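Local coordinates for membrane lipoprotein TpN32 (Treponema pallidum, PDB 1XS5) that binds L-methionine as a lipoprotein of periplasmic-binding-protein type, probably to pass the amino acid on to a membrane transporter, at residues I20-V25 against H29-I34; I104-D109 against R118-A123; E139-N144 against V148-V153; V7-E12 against R16-A21. One frame throughout, in Å; residues are numbered along the deposited sequence. Where two conformers were deposited one is given.

Following the chain from the N terminus, contact 4 comes first: strand 3-9 leads through a short loop, residues 10-13, into helix 14-26, which folds back over it. Contact 1 starts where contact 4 ends, sharing I20 and A21, and closes the next turn as the helix gives way to strand 30-36. Together they build one beta-alpha-beta unit on the six-stranded sheet. Much later, contact 2 ties strand 103-107 to the far part of helix 110-122, and contact 3 spans a short loop leading into strand 149-153, the neighbour of 103-107 in the five-stranded sheet. None nests or crosses another. Contacts 1 and 4 lie across the chain's centre from contacts 2 and 3.

Contact 1 of 4, residues I20-V25 against H29-I34; sequences IAKEEV and HIELRI
K22 lays its aliphatic chain obliquely across L32 and finishes on the strand backbone. Its CG is anti to the backbone N (chi1 173°), and the chain stays extended until a bend at chi4 turns NZ onto L32 O, 2.9 Å away, with the donor tilted 24° from the carbonyl plane. Lysine suits this edge: CB and CG pack on L32 CB, K22 CB lying 4.0 Å from it, CD and CE pass over L32 O, and the ammonium remains near solvent. A water bridges NZ and E31 OE2, whose charged atoms are not in direct contact; E31 OE1 bonds to T4. On the inner side the side chains are apolar. A21 CB meets L32 CD2 at 4.1 Å, a methyl small enough to let the leucine lie close to the helix. V25 sets CG2 against L32 CB and faces I30, CB to CB 4.0 Å. A second water bridges K22 O, I30 O and L32 N, adding a water-mediated link to the two direct bonds. The helix ends in a Schellman motif: H29 takes positive phi, 64°, and I30 N bonds to V25 O at 3.0 Å. Strand 30-36 then runs back nearly antiparallel to the helix, completing the beta-alpha-beta unit. It pairs with strand 3-9, whose V5 and V7 pack against L32, while helix 210-219 lies against A21, V25 and I30.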
loop_
_atom_site.group_PDB
_atom_site.type_symbol
_atom_site.label_atom_id
_atom_site.label_comp_id
_atom_site.label_asym_id
_atom_site.label_seq_id
_atom_site.Cartn_x
_atom_site.Cartn_y
_atom_site.Cartn_z
ATOM N N ILE A 20 2.292 7.278 16.985
ATOM C CA ILE A 20 2.327 6.446 18.182
ATOM C C ILE A 20 3.782 6.084 18.415
ATOM O O ILE A 20 4.269 6.099 19.551
ATOM C CB ILE A 20 1.485 5.157 17.989
ATOM C CG1 ILE A 20 0.005 5.544 17.908
ATOM C CG2 ILE A 20 1.737 4.165 19.123
ATOM C CD1 ILE A 20 -0.886 4.401 17.470
ATOM N N ALA A 21 4.482 5.785 17.325
ATOM C CA ALA A 21 5.887 5.436 17.385
ATOM C C ALA A 21 6.743 6.598 17.885
ATOM O O ALA A 21 7.766 6.377 18.572
ATOM C CB ALA A 21 6.380 5.013 16.013
ATOM N N LYS A 22 6.355 7.809 17.489
ATOM C CA LYS A 22 7.090 9.039 17.860
ATOM C C LYS A 22 7.043 9.172 19.398
ATOM O O LYS A 22 8.069 9.417 20.050
ATOM C CB LYS A 22 6.446 10.252 17.175
ATOM C CG LYS A 22 6.960 11.656 17.574
ATOM C CD LYS A 22 6.195 12.708 16.729
ATOM C CE LYS A 22 6.514 14.139 17.128
ATOM N NZ LYS A 22 7.981 14.373 17.145
ATOM N N GLU A 23 5.863 9.012 19.968
ATOM C CA GLU A 23 5.767 9.074 21.429
ATOM C C GLU A 23 6.634 8.023 22.098
ATOM O O GLU A 23 7.346 8.310 23.051
ATOM C CB GLU A 23 4.339 8.863 21.888
ATOM C CG GLU A 23 3.376 9.894 21.360
ATOM C CD GLU A 23 2.084 9.863 22.142
ATOM O OE1 GLU A 23 1.817 8.788 22.721
ATOM O OE2 GLU A 23 1.347 10.884 22.178
ATOM N N GLU A 24 6.601 6.806 21.581
ATOM C CA GLU A 24 7.361 5.741 22.180
ATOM C C GLU A 24 8.867 5.871 22.140
ATOM O O GLU A 24 9.537 5.565 23.134
ATOM C CB GLU A 24 6.973 4.395 21.545
ATOM C CG GLU A 24 5.602 3.911 21.904
ATOM C CD GLU A 24 5.423 3.662 23.416
ATOM O OE1 GLU A 24 6.346 3.102 24.083
ATOM O OE2 GLU A 24 4.332 4.021 23.913
ATOM N N VAL A 25 9.423 6.302 21.014
ATOM C CA VAL A 25 10.869 6.399 20.938
ATOM C C VAL A 25 11.400 7.657 21.639
ATOM O O VAL A 25 12.618 7.786 21.900
ATOM C CB VAL A 25 11.363 6.319 19.492
ATOM C CG1 VAL A 25 10.961 4.932 18.892
ATOM C CG2 VAL A 25 10.784 7.489 18.661
ATOM N N HIS A 29 14.882 9.025 24.045
ATOM C CA HIS A 29 15.456 10.289 23.627
ATOM C C HIS A 29 15.708 10.351 22.131
ATOM O O HIS A 29 16.742 10.835 21.691
ATOM C CB HIS A 29 16.757 10.552 24.386
ATOM C CG HIS A 29 16.546 10.854 25.836
ATOM N ND1 HIS A 29 15.918 12.001 26.271
ATOM C CD2 HIS A 29 16.823 10.131 26.948
ATOM C CE1 HIS A 29 15.811 11.969 27.589
ATOM N NE2 HIS A 29 16.351 10.843 28.023
ATOM N N ILE A 30 14.757 9.845 21.353
ATOM C CA ILE A 30 14.879 9.898 19.895
ATOM C C ILE A 30 13.703 10.746 19.480
ATOM O O ILE A 30 12.555 10.511 19.907
ATOM C CB ILE A 30 14.762 8.494 19.231
ATOM C CG1 ILE A 30 15.989 7.644 19.566
ATOM C CG2 ILE A 30 14.691 8.641 17.685
ATOM C CD1 ILE A 30 15.787 6.148 19.326
ATOM N N GLU A 31 13.982 11.776 18.697
ATOM C CA GLU A 31 12.918 12.626 18.238
ATOM C C GLU A 31 12.633 12.237 16.802
ATOM O O GLU A 31 13.439 12.469 15.912
ATOM C CB GLU A 31 13.295 14.096 18.291
ATOM C CG GLU A 31 12.130 14.935 17.819
ATOM C CD GLU A 31 12.472 16.398 17.796
ATOM O OE1 GLU A 31 13.539 16.733 17.225
ATOM O OE2 GLU A 31 11.676 17.201 18.341
ATOM N N LEU A 32 11.479 11.625 16.607
ATOM C CA LEU A 32 11.072 11.145 15.306
ATOM C C LEU A 32 10.368 12.308 14.617
ATOM O O LEU A 32 9.364 12.823 15.128
ATOM C CB LEU A 32 10.111 9.947 15.488
ATOM C CG LEU A 32 9.725 9.151 14.229
ATOM C CD1 LEU A 32 10.978 8.710 13.497
ATOM C CD2 LEU A 32 8.863 7.931 14.614
ATOM N N ARG A 33 10.935 12.756 13.497
ATOM C CA ARG A 33 10.338 13.840 12.721
ATOM C C ARG A 33 9.552 13.159 11.581
ATOM O O ARG A 33 10.144 12.437 10.768
ATOM C CB ARG A 33 11.464 14.722 12.163
ATOM C CG ARG A 33 10.992 15.882 11.299
ATOM C CD ARG A 33 12.210 16.801 11.048
ATOM N NE ARG A 33 13.214 16.155 10.200
ATOM C CZ ARG A 33 13.166 16.113 8.882
ATOM N NH1 ARG A 33 12.161 16.686 8.232
ATOM N NH2 ARG A 33 14.129 15.490 8.203
ATOM N N ILE A 34 8.240 13.379 11.523
ATOM C CA ILE A 34 7.394 12.766 10.502
ATOM C C ILE A 34 7.310 13.748 9.354
ATOM O O ILE A 34 6.809 14.872 9.499
ATOM C CB ILE A 34 5.986 12.437 11.070
ATOM C CG1 ILE A 34 6.135 11.449 12.266
ATOM C CG2 ILE A 34 5.125 11.782 9.996
ATOM C CD1 ILE A 34 4.788 11.075 12.941
HETATM O O HOH W 1 9.944 11.083 19.192
HETATM O O HOH W 2 8.960 16.989 17.734
#

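Contact 2 of 4, residues I104-D109 against R118-A123; sequences IAIPND and RLLEAA
The L120 side chain reaches from helix 110-122 to strand 103-107 of the five-stranded mixed sheet in this alpha/beta binding-protein fold, and sets one methyl, CD1, against the CG2 methyls of two isoleucines: I106 at 4.1 Å and I104 at 4.3 Å. The two isoleucines arrive at this match by different rotations. In I104 the CG2 branch lies anti to the backbone N, whereas in I106 chi1 is 61°, which puts CG1 between the backbone N and the carbonyl carbon and swings CG2 beside the N. Being two residues apart on a strand, both point to the same side of the sheet, and A105 between them faces away. L120 has CG beside its backbone N and a straight chi2 of 178°, so it is extended enough to span the gap between helix and sheet, with CA atoms of I104 and L120 9.6 Å apart. Its chain crosses that of I106 at a slant. Beta-branched residues suit the strand, while the unbranched CB and longer reach of leucine suit the helix. L150 and V169 of the flanking strands also touch L120, and L117 touches I106. The helix itself begins after D109, its N-cap, and carries the methionine-pocket residues N112 and R115. Here hydrocarbon meets only hydrocarbon in a buried place, a small, non-directional apolar contact, consistent with a gain from removing it from water.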
loop_
_atom_site.group_PDB
_atom_site.type_symbol
_atom_site.label_atom_id
_atom_site.label_comp_id
_atom_site.label_asym_id
_atom_site.label_seq_id
_atom_site.Cartn_x
_atom_site.Cartn_y
_atom_site.Cartn_z
ATOM N N ILE A 104 -13.609 -0.648 -15.133
ATOM C CA ILE A 104 -12.979 -0.825 -13.812
ATOM C C ILE A 104 -11.614 -0.118 -13.800
ATOM O O ILE A 104 -10.736 -0.416 -14.613
ATOM C CB ILE A 104 -12.808 -2.340 -13.479
ATOM C CG1 ILE A 104 -14.186 -3.017 -13.425
ATOM C CG2 ILE A 104 -12.099 -2.512 -12.144
ATOM C CD1 ILE A 104 -14.151 -4.498 -12.938
ATOM N N ALA A 105 -11.438 0.822 -12.873
ATOM C CA ALA A 105 -10.199 1.573 -12.752
ATOM C C ALA A 105 -9.267 0.853 -11.790
ATOM O O ALA A 105 -9.709 0.385 -10.740
ATOM C CB ALA A 105 -10.503 2.970 -12.204
ATOM N N ILE A 106 -7.982 0.816 -12.119
ATOM C CA ILE A 106 -6.990 0.179 -11.273
ATOM C C ILE A 106 -5.735 1.047 -11.144
ATOM O O ILE A 106 -5.521 1.978 -11.942
ATOM C CB ILE A 106 -6.594 -1.203 -11.865
ATOM C CG1 ILE A 106 -5.983 -1.029 -13.252
ATOM C CG2 ILE A 106 -7.835 -2.103 -12.017
ATOM C CD1 ILE A 106 -5.685 -2.403 -13.910
ATOM N N PRO A 107 -4.853 0.721 -10.191
ATOM C CA PRO A 107 -3.643 1.510 -10.012
ATOM C C PRO A 107 -2.779 1.483 -11.261
ATOM O O PRO A 107 -2.770 0.498 -11.992
ATOM C CB PRO A 107 -2.942 0.816 -8.836
ATOM C CG PRO A 107 -4.064 0.312 -8.022
ATOM C CD PRO A 107 -4.982 -0.277 -9.104
ATOM N N ASN A 108 -2.034 2.556 -11.489
ATOM C CA ASN A 108 -1.165 2.605 -12.675
ATOM C C ASN A 108 0.325 2.435 -12.374
ATOM O O ASN A 108 1.155 2.556 -13.280
ATOM C CB ASN A 108 -1.421 3.892 -13.478
ATOM C CG ASN A 108 -0.714 5.099 -12.897
ATOM O OD1 ASN A 108 -0.179 5.066 -11.781
ATOM N ND2 ASN A 108 -0.718 6.191 -13.658
ATOM N N ASP A 109 0.699 2.152 -11.120
ATOM C CA ASP A 109 2.123 1.890 -10.856
ATOM C C ASP A 109 2.212 0.364 -10.948
ATOM O O ASP A 109 1.399 -0.370 -10.372
ATOM C CB ASP A 109 2.592 2.427 -9.505
ATOM C CG ASP A 109 1.831 1.826 -8.337
ATOM O OD1 ASP A 109 0.640 2.132 -8.176
ATOM O OD2 ASP A 109 2.447 1.055 -7.580
ATOM N N ARG A 118 -4.396 -9.370 -10.555
ATOM C CA ARG A 118 -4.510 -10.709 -9.963
ATOM C C ARG A 118 -5.740 -10.830 -9.024
ATOM O O ARG A 118 -6.289 -11.926 -8.806
ATOM C CB ARG A 118 -3.194 -11.101 -9.291
ATOM C CG ARG A 118 -2.104 -11.187 -10.341
ATOM C CD ARG A 118 -1.109 -12.322 -10.167
ATOM N NE ARG A 118 -0.280 -12.512 -11.373
ATOM C CZ ARG A 118 0.839 -11.836 -11.653
ATOM N NH1 ARG A 118 1.306 -10.899 -10.809
ATOM N NH2 ARG A 118 1.491 -12.102 -12.784
ATOM N N LEU A 119 -6.183 -9.702 -8.487
ATOM C CA LEU A 119 -7.416 -9.659 -7.688
ATOM C C LEU A 119 -8.605 -9.912 -8.639
ATOM O O LEU A 119 -9.492 -10.728 -8.358
ATOM C CB LEU A 119 -7.536 -8.276 -7.021
ATOM C CG LEU A 119 -8.798 -7.991 -6.205
ATOM C CD1 LEU A 119 -8.523 -6.759 -5.311
ATOM C CD2 LEU A 119 -10.015 -7.733 -7.161
ATOM N N LEU A 120 -8.639 -9.190 -9.766
ATOM C CA LEU A 120 -9.714 -9.348 -10.767
ATOM C C LEU A 120 -9.653 -10.763 -11.364
ATOM O O LEU A 120 -10.665 -11.354 -11.668
ATOM C CB LEU A 120 -9.533 -8.298 -11.896
ATOM C CG LEU A 120 -9.734 -6.848 -11.377
ATOM C CD1 LEU A 120 -9.485 -5.844 -12.513
ATOM C CD2 LEU A 120 -11.130 -6.675 -10.871
ATOM N N GLU A 121 -8.448 -11.304 -11.530
ATOM C CA GLU A 121 -8.344 -12.672 -12.057
ATOM C C GLU A 121 -9.007 -13.661 -11.062
ATOM O O GLU A 121 -9.797 -14.535 -11.459
ATOM C CB GLU A 121 -6.862 -13.015 -12.257
ATOM C CG GLU A 121 -6.569 -14.436 -12.692
ATOM C CD GLU A 121 -5.074 -14.659 -12.956
ATOM O OE1 GLU A 121 -4.269 -14.335 -12.051
ATOM O OE2 GLU A 121 -4.709 -15.160 -14.056
ATOM N N ALA A 122 -8.676 -13.521 -9.774
ATOM C CA ALA A 122 -9.233 -14.362 -8.714
ATOM C C ALA A 122 -10.766 -14.271 -8.668
ATOM O O ALA A 122 -11.453 -15.252 -8.317
ATOM C CB ALA A 122 -8.633 -13.937 -7.342
ATOM N N ALA A 123 -11.306 -13.093 -8.992
ATOM C CA ALA A 123 -12.763 -12.908 -9.011
ATOM C C ALA A 123 -13.415 -13.383 -10.335
ATOM O O ALA A 123 -14.625 -13.246 -10.513
ATOM C CB ALA A 123 -13.126 -11.411 -8.747
#

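Contact 3 of 4, residues E139-N144 against V148-V153; sequences EDVQQN and VVLQEV
N144 and V148 mark the nearest approach of the two backbones, CA to CA 6.8 Å, as the chain rounds a short loop into strand 149-153. The N144 amide then grips the main chain of V148 twice. With CG roughly anti to the backbone N (chi1 -154°), OD1 accepts the V148 N-H at 2.8 Å in a bond nearly straight at the hydrogen, 169°, though the N-H arrives tilted from the plane of the side-chain carbonyl. On the other arm ND2 donates to V148 O at 3.1 Å, meeting a lone pair in the carbonyl plane, although that oxygen stands somewhat out of the plane of the N144 amide. Asparagine suits the place because one flat amide offers an acceptor and a donor side by side, matching the N-H and C=O of V148. Strand 149-153 is an edge strand of a five-stranded mixed sheet in this binding-protein fold: V149 makes its backbone bonds with A102 and I104 on the inner side. Strand 141-143 belongs instead to a small two-stranded sheet, where Q142 and Q143 together face R127 in a classic beta bulge. Between the two sheets V141 and L150 meet by single methyls, CG2 to CD1 4.2 Å. V141 turns CG2 beside its own backbone N, while L150 extends from the strand with chi2 near 171°, and its aliphatic end also packs on L117 and L120 of helix 110-122. D140, in the short 3-10 segment just before the strand, is salt-bridged to R129.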
loop_
_atom_site.group_PDB
_atom_site.type_symbol
_atom_site.label_atom_id
_atom_site.label_comp_id
_atom_site.label_asym_id
_atom_site.label_seq_id
_atom_site.Cartn_x
_atom_site.Cartn_y
_atom_site.Cartn_z
ATOM N N GLU A 139 -1.230 -5.107 -20.445
ATOM C CA GLU A 139 -0.742 -5.726 -21.694
ATOM C C GLU A 139 -0.551 -7.237 -21.515
ATOM O O GLU A 139 -0.487 -7.998 -22.493
ATOM C CB GLU A 139 0.597 -5.107 -22.113
ATOM C CG GLU A 139 1.793 -5.778 -21.457
ATOM C CD GLU A 139 3.084 -4.963 -21.537
ATOM O OE1 GLU A 139 3.583 -4.709 -22.667
ATOM O OE2 GLU A 139 3.606 -4.578 -20.455
ATOM N N ASP A 140 -0.446 -7.667 -20.261
ATOM C CA ASP A 140 -0.279 -9.080 -19.926
ATOM C C ASP A 140 -1.605 -9.836 -19.767
ATOM O O ASP A 140 -1.615 -11.005 -19.399
ATOM C CB ASP A 140 0.536 -9.220 -18.630
ATOM C CG ASP A 140 1.975 -8.741 -18.788
ATOM O OD1 ASP A 140 2.630 -9.202 -19.747
ATOM O OD2 ASP A 140 2.463 -7.912 -17.973
ATOM N N VAL A 141 -2.730 -9.176 -20.012
ATOM C CA VAL A 141 -4.012 -9.846 -19.858
ATOM C C VAL A 141 -4.227 -10.787 -21.027
ATOM O O VAL A 141 -4.337 -10.338 -22.153
ATOM C CB VAL A 141 -5.187 -8.836 -19.827
ATOM C CG1 VAL A 141 -6.514 -9.579 -19.837
ATOM C CG2 VAL A 141 -5.093 -7.993 -18.560
ATOM N N GLN A 142 -4.317 -12.087 -20.773
ATOM C CA GLN A 142 -4.503 -13.017 -21.885
ATOM C C GLN A 142 -5.948 -13.263 -22.308
ATOM O O GLN A 142 -6.223 -13.607 -23.473
ATOM C CB GLN A 142 -3.824 -14.337 -21.560
ATOM C CG GLN A 142 -4.077 -15.394 -22.606
ATOM C CD GLN A 142 -3.546 -16.726 -22.190
ATOM O OE1 GLN A 142 -4.293 -17.706 -22.104
ATOM N NE2 GLN A 142 -2.249 -16.781 -21.916
ATOM N N GLN A 143 -6.887 -13.093 -21.394
ATOM C CA GLN A 143 -8.287 -13.320 -21.730
ATOM C C GLN A 143 -9.195 -12.413 -20.907
ATOM O O GLN A 143 -8.941 -12.200 -19.706
ATOM C CB GLN A 143 -8.628 -14.768 -21.426
ATOM C CG GLN A 143 -9.972 -15.214 -21.886
ATOM C CD GLN A 143 -10.216 -16.650 -21.463
ATOM O OE1 GLN A 143 -9.260 -17.428 -21.279
ATOM N NE2 GLN A 143 -11.491 -17.017 -21.312
ATOM N N ASN A 144 -10.254 -11.908 -21.533
ATOM C CA ASN A 144 -11.182 -11.009 -20.845
ATOM C C ASN A 144 -12.559 -11.659 -20.759
ATOM O O ASN A 144 -13.420 -11.427 -21.582
ATOM C CB ASN A 144 -11.270 -9.693 -21.609
ATOM C CG ASN A 144 -11.658 -8.535 -20.723
ATOM O OD1 ASN A 144 -12.660 -8.591 -20.031
ATOM N ND2 ASN A 144 -10.852 -7.472 -20.744
ATOM N N VAL A 148 -14.619 -6.611 -19.679
ATOM C CA VAL A 148 -14.421 -5.390 -18.884
ATOM C C VAL A 148 -13.379 -4.435 -19.468
ATOM O O VAL A 148 -12.398 -4.853 -20.088
ATOM C CB VAL A 148 -13.971 -5.787 -17.436
ATOM C CG1 VAL A 148 -13.227 -4.604 -16.751
ATOM C CG2 VAL A 148 -15.192 -6.204 -16.617
ATOM N N VAL A 149 -13.576 -3.139 -19.251
ATOM C CA VAL A 149 -12.627 -2.141 -19.741
ATOM C C VAL A 149 -11.798 -1.770 -18.512
ATOM O O VAL A 149 -12.369 -1.307 -17.531
ATOM C CB VAL A 149 -13.375 -0.829 -20.227
ATOM C CG1 VAL A 149 -12.395 0.244 -20.552
ATOM C CG2 VAL A 149 -14.287 -1.124 -21.386
ATOM N N LEU A 150 -10.482 -1.954 -18.570
ATOM C CA LEU A 150 -9.582 -1.654 -17.444
ATOM C C LEU A 150 -8.904 -0.301 -17.612
ATOM O O LEU A 150 -8.172 -0.111 -18.576
ATOM C CB LEU A 150 -8.480 -2.714 -17.351
ATOM C CG LEU A 150 -8.985 -4.151 -17.150
ATOM C CD1 LEU A 150 -7.836 -5.138 -17.291
ATOM C CD2 LEU A 150 -9.568 -4.287 -15.792
ATOM N N GLN A 151 -9.123 0.633 -16.701
ATOM C CA GLN A 151 -8.474 1.939 -16.841
ATOM C C GLN A 151 -7.403 2.143 -15.812
ATOM O O GLN A 151 -7.672 2.075 -14.627
ATOM C CB GLN A 151 -9.462 3.089 -16.668
ATOM C CG GLN A 151 -10.690 2.999 -17.508
ATOM C CD GLN A 151 -11.261 4.381 -17.823
ATOM O OE1 GLN A 151 -11.326 5.283 -16.944
ATOM N NE2 GLN A 151 -11.679 4.560 -19.081
ATOM N N GLU A 152 -6.190 2.430 -16.255
ATOM C CA GLU A 152 -5.096 2.656 -15.336
ATOM C C GLU A 152 -5.208 4.095 -14.815
ATOM O O GLU A 152 -5.344 5.025 -15.612
ATOM C CB GLU A 152 -3.763 2.459 -16.082
ATOM C CG GLU A 152 -3.540 1.021 -16.571
ATOM C CD GLU A 152 -2.433 0.938 -17.614
ATOM O OE1 GLU A 152 -2.663 1.385 -18.760
ATOM O OE2 GLU A 152 -1.327 0.448 -17.283
ATOM N N VAL A 153 -5.110 4.287 -13.501
ATOM C CA VAL A 153 -5.262 5.622 -12.919
ATOM C C VAL A 153 -4.279 5.801 -11.781
ATOM O O VAL A 153 -3.991 4.819 -11.094
ATOM C CB VAL A 153 -6.705 5.781 -12.346
ATOM C CG1 VAL A 153 -6.885 7.148 -11.691
ATOM C CG2 VAL A 153 -7.714 5.603 -13.435
#

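Contact 4 of 4, residues V7-E12 against R16-A21; sequences VGVLSE and RLLEIA
In E12 a chi1 of -71° sets CG beside the backbone N, and a bend at chi2, -59°, brings OE1 to R16 N. In V7 and V9, by contrast, CG1 sits in the crowded position between the backbone N and the carbonyl carbon, which leaves CG2 anti to N. This is the strand-to-helix half of a beta-alpha-beta unit, strand 3-9 being covered by helix 14-26. L18, its chi2 extended, sends its methyls down from the helix. It meets V7 tip to tip, CD1 to CG2 3.7 Å, but slides past V9 in the opposite direction, with the same CD1 3.7 Å from V9 CB. Beta-branched valine suits an extended strand, and its apolar side chain suits the face buried under the helix, from which leucine reaches it; F56, I34 and L219 close round L18 from neighbouring elements. At the loop end of the contact the E12 OE1 bond to R16 N is 3.1 Å long, the nitrogen lying on the syn side but 26° out of the carboxylate plane. A negative carboxylate beside the amides of the first helical turn would probably be favoured by the helix dipole. The R16 guanidinium leads off elsewhere, E12 OE2 and R16 NE being 6.3 Å apart, so the link runs through the backbone amide and not a salt bridge. The bound methionine lies about 10 Å from the V9 side chain, and S11, two residues further on, bonds to the pocket residue N173. S11 OG also donates to E12 O at 2.7 Å, from above the carbonyl plane.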
loop_
_atom_site.group_PDB
_atom_site.type_symbol
_atom_site.label_atom_id
_atom_site.label_comp_id
_atom_site.label_asym_id
_atom_site.label_seq_id
_atom_site.Cartn_x
_atom_site.Cartn_y
_atom_site.Cartn_z
ATOM N N VAL A 7 11.335 10.378 9.095
ATOM C CA VAL A 7 10.694 9.207 8.508
ATOM C C VAL A 7 9.653 9.778 7.549
ATOM O O VAL A 7 8.788 10.544 7.970
ATOM C CB VAL A 7 10.007 8.310 9.577
ATOM C CG1 VAL A 7 9.168 9.178 10.515
ATOM C CG2 VAL A 7 9.106 7.224 8.875
ATOM N N GLY A 8 9.767 9.426 6.264
ATOM C CA GLY A 8 8.817 9.907 5.260
ATOM C C GLY A 8 7.507 9.131 5.301
ATOM O O GLY A 8 7.506 7.890 5.463
ATOM N N VAL A 9 6.394 9.848 5.180
ATOM C CA VAL A 9 5.063 9.189 5.182
ATOM C C VAL A 9 4.243 9.844 4.061
ATOM O O VAL A 9 4.519 10.982 3.684
ATOM C CB VAL A 9 4.358 9.375 6.582
ATOM C CG1 VAL A 9 3.849 10.819 6.732
ATOM C CG2 VAL A 9 3.226 8.360 6.757
ATOM N N LEU A 10 3.226 9.132 3.569
ATOM C CA LEU A 10 2.345 9.582 2.519
ATOM C C LEU A 10 0.964 9.962 3.034
ATOM O O LEU A 10 0.388 10.958 2.604
ATOM C CB LEU A 10 2.177 8.437 1.500
ATOM C CG LEU A 10 1.332 8.610 0.237
ATOM C CD1 LEU A 10 1.966 9.661 -0.662
ATOM C CD2 LEU A 10 1.317 7.269 -0.505
ATOM N N SER A 11 0.416 9.151 3.939
ATOM C CA SER A 11 -0.949 9.393 4.412
ATOM C C SER A 11 -1.340 8.455 5.546
ATOM O O SER A 11 -0.527 7.682 6.072
ATOM C CB SER A 11 -1.927 9.092 3.262
ATOM O OG SER A 11 -2.009 7.663 3.043
ATOM N N GLU A 12 -2.614 8.528 5.899
ATOM C CA GLU A 12 -3.154 7.618 6.896
ATOM C C GLU A 12 -3.193 6.284 6.149
ATOM O O GLU A 12 -3.347 6.266 4.927
ATOM C CB GLU A 12 -4.560 8.050 7.280
ATOM C CG GLU A 12 -4.574 9.348 8.110
ATOM C CD GLU A 12 -3.770 9.238 9.417
ATOM O OE1 GLU A 12 -3.394 8.117 9.800
ATOM O OE2 GLU A 12 -3.514 10.276 10.080
ATOM N N ARG A 16 -0.759 8.031 11.485
ATOM C CA ARG A 16 -1.131 7.825 12.879
ATOM C C ARG A 16 -0.192 6.806 13.568
ATOM O O ARG A 16 0.181 6.990 14.725
ATOM C CB ARG A 16 -2.592 7.365 12.940
ATOM C CG ARG A 16 -3.156 7.396 14.319
ATOM C CD ARG A 16 -3.232 8.835 14.818
ATOM N NE ARG A 16 -3.660 8.864 16.214
ATOM C CZ ARG A 16 -3.671 9.955 16.976
ATOM N NH1 ARG A 16 -3.273 11.126 16.471
ATOM N NH2 ARG A 16 -4.074 9.868 18.244
ATOM N N LEU A 17 0.187 5.741 12.862
ATOM C CA LEU A 17 1.072 4.724 13.425
ATOM C C LEU A 17 2.461 5.332 13.740
ATOM O O LEU A 17 3.132 4.977 14.717
ATOM C CB LEU A 17 1.218 3.553 12.423
ATOM C CG LEU A 17 -0.071 2.805 12.049
ATOM C CD1 LEU A 17 0.230 1.767 10.975
ATOM C CD2 LEU A 17 -0.652 2.099 13.316
ATOM N N LEU A 18 2.909 6.266 12.912
ATOM C CA LEU A 18 4.203 6.905 13.168
ATOM C C LEU A 18 4.108 7.868 14.366
ATOM O O LEU A 18 5.102 8.119 15.050
ATOM C CB LEU A 18 4.641 7.664 11.916
ATOM C CG LEU A 18 5.175 6.734 10.812
ATOM C CD1 LEU A 18 5.539 7.583 9.615
ATOM C CD2 LEU A 18 6.373 5.970 11.265
ATOM N N GLU A 19 2.925 8.425 14.592
ATOM C CA GLU A 19 2.708 9.328 15.732
ATOM C C GLU A 19 2.749 8.525 17.035
ATOM O O GLU A 19 3.157 9.039 18.076
ATOM C CB GLU A 19 1.349 10.015 15.647
ATOM C CG GLU A 19 1.240 11.002 14.499
ATOM C CD GLU A 19 1.937 12.344 14.791
ATOM O OE1 GLU A 19 2.632 12.477 15.844
ATOM O OE2 GLU A 19 1.782 13.275 13.966
ATOM N N ILE A 20 2.292 7.278 16.985
ATOM C CA ILE A 20 2.327 6.446 18.182
ATOM C C ILE A 20 3.782 6.084 18.415
ATOM O O ILE A 20 4.269 6.099 19.551
ATOM C CB ILE A 20 1.485 5.157 17.989
ATOM C CG1 ILE A 20 0.005 5.544 17.908
ATOM C CG2 ILE A 20 1.737 4.165 19.123
ATOM C CD1 ILE A 20 -0.886 4.401 17.470
ATOM N N ALA A 21 4.482 5.785 17.325
ATOM C CA ALA A 21 5.887 5.436 17.385
ATOM C C ALA A 21 6.743 6.598 17.885
ATOM O O ALA A 21 7.766 6.377 18.572
ATOM C CB ALA A 21 6.380 5.013 16.013
#